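PDB 2QL8: putative redox protein from Lactobacillus casei, which probably acts as a redox protein of the OsmC/Ohr family, many of whose members reduce peroxides through reactive cysteines. Local coordinates for the interface of chains A and B. Sequence-based numbering; all coordinates share one arbitrary frame. Chains: chain A/B, Putative redox protein.

The interface of chains A and B. Residues chain A 94, 126-127, 129-130, 132; chain B 126, 129-130.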
# COMPACT_ATOMS: atom_id res chain seq x y z
N PHE A 94 -0.22 -9.89 -6.28
CA PHE A 94 0.92 -9.01 -6.42
C PHE A 94 2.14 -9.67 -5.76
O PHE A 94 2.03 -10.32 -4.70
CB PHE A 94 0.70 -7.66 -5.73
CG PHE A 94 -0.33 -6.77 -6.35
CD1 PHE A 94 -0.99 -7.06 -7.54
CD2 PHE A 94 -0.67 -5.60 -5.71
CE1 PHE A 94 -1.92 -6.20 -8.05
CE2 PHE A 94 -1.65 -4.74 -6.22
CZ PHE A 94 -2.27 -5.08 -7.39
N LEU A 126 3.26 -5.77 7.64
CA LEU A 126 1.97 -6.21 7.08
C LEU A 126 2.16 -7.27 6.00
O LEU A 126 1.30 -8.10 5.84
CB LEU A 126 1.22 -5.04 6.46
CG LEU A 126 0.66 -4.00 7.45
CD1 LEU A 126 0.02 -2.82 6.66
CD2 LEU A 126 -0.30 -4.57 8.50
N LEU A 127 3.28 -7.21 5.26
CA LEU A 127 3.53 -8.12 4.13
C LEU A 127 4.33 -9.37 4.51
O LEU A 127 4.44 -10.29 3.70
CB LEU A 127 4.29 -7.37 3.05
CG LEU A 127 3.67 -6.11 2.44
CD1 LEU A 127 4.60 -5.39 1.43
CD2 LEU A 127 2.30 -6.47 1.84
N ASN A 129 3.97 -12.13 6.21
CA ASN A 129 3.35 -13.44 6.12
C ASN A 129 2.58 -13.68 4.81
O ASN A 129 1.81 -14.65 4.72
CB ASN A 129 2.39 -13.65 7.28
CG ASN A 129 3.06 -13.64 8.61
OD1 ASN A 129 4.17 -14.13 8.77
ND2 ASN A 129 2.36 -13.11 9.61
N SER A 130 2.80 -12.83 3.82
CA SER A 130 2.08 -12.91 2.54
C SER A 130 2.60 -14.02 1.63
O SER A 130 1.92 -14.42 0.67
CB SER A 130 2.17 -11.61 1.77
OG SER A 130 3.49 -11.35 1.31
N ASN A 132 4.77 -13.39 -0.54
CA ASN A 132 4.96 -12.69 -1.80
C ASN A 132 5.94 -11.51 -1.73
O ASN A 132 6.12 -10.78 -2.67
CB ASN A 132 3.59 -12.18 -2.35
CG ASN A 132 2.72 -13.30 -2.87
OD1 ASN A 132 2.96 -14.49 -2.58
ND2 ASN A 132 1.67 -12.94 -3.58
N LEU B 126 -2.57 -9.92 0.15
CA LEU B 126 -1.27 -9.65 0.80
C LEU B 126 -1.42 -9.41 2.29
O LEU B 126 -0.53 -9.69 3.08
CB LEU B 126 -0.56 -8.46 0.15
CG LEU B 126 -0.01 -8.55 -1.28
CD1 LEU B 126 0.52 -7.20 -1.74
CD2 LEU B 126 1.07 -9.69 -1.34
N ASN B 129 -2.83 -12.35 6.21
CA ASN B 129 -2.15 -12.97 7.33
C ASN B 129 -1.41 -11.99 8.24
O ASN B 129 -0.62 -12.41 9.08
CB ASN B 129 -1.14 -14.01 6.81
CG ASN B 129 -1.80 -15.13 6.09
OD1 ASN B 129 -2.88 -15.57 6.44
ND2 ASN B 129 -1.09 -15.65 5.07
N SER B 130 -1.68 -10.70 8.08
CA SER B 130 -1.05 -9.67 8.87
C SER B 130 -1.55 -9.60 10.31
O SER B 130 -0.87 -9.04 11.18
CB SER B 130 -1.24 -8.30 8.21
OG SER B 130 -2.57 -7.85 8.28
O HOH W 1 0.56 -10.91 5.54
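A:Asn129 and B:Asn129 face each other across the two-fold axis of the dimer and exchange a pair of hydrogen bonds. The amide ND2 of B:Asn129 gives a nearly straight bond to the backbone O of A:Asn129, at 3.1 Å and 166° at the hydrogen. The twin bond runs from A:Asn129 ND2 to B:Asn129 O. Each acceptor lies close to the plane of the donating amide, but each donor is well out of the carbonyl plane. In both residues CG is anti to the carbonyl carbon (chi1 -63°), and the second torsion, near -37°, then turns ND2 to the partner's backbone O. The two CB atoms of A:Asn129 and B:Asn129 touch at 3.6 Å. Nearby, water 1 bridges the backbone O atoms of A:Leu126 and B:Leu126.

B:Leu126 reaches into a mixed pocket of chain A. Its CD1 branch meets A:Phe94 at CB, not at the ring, and CD2 of A:Leu127. Its CD2 branch lies 3.7 Å from A:Asn132 CB, with the two side chains nearly perpendicular. CD2 also packs 3.8 Å from A:Ser130 CB. The pocket wall is braced within chain A. A:Asn132 ND2 donates to A:Phe94 O at 2.9 Å. The hydroxyl OG of A:Ser130 donates to A:Leu127 O at 2.8 Å, in the carbonyl plane, and accepts from A:Asn132 N. A glycine in place of A:Ser130 would probably leave A:Leu127 O and A:Asn132 N without this shared partner and open a gap beside B:Leu126. By symmetry A:Leu126 enters the matching pocket of chain B, with CD2 near B:Ser130 CB. The patch joins the ends of helices 122-127 at the centre of the dimer and probably helps hold the two subunits in register.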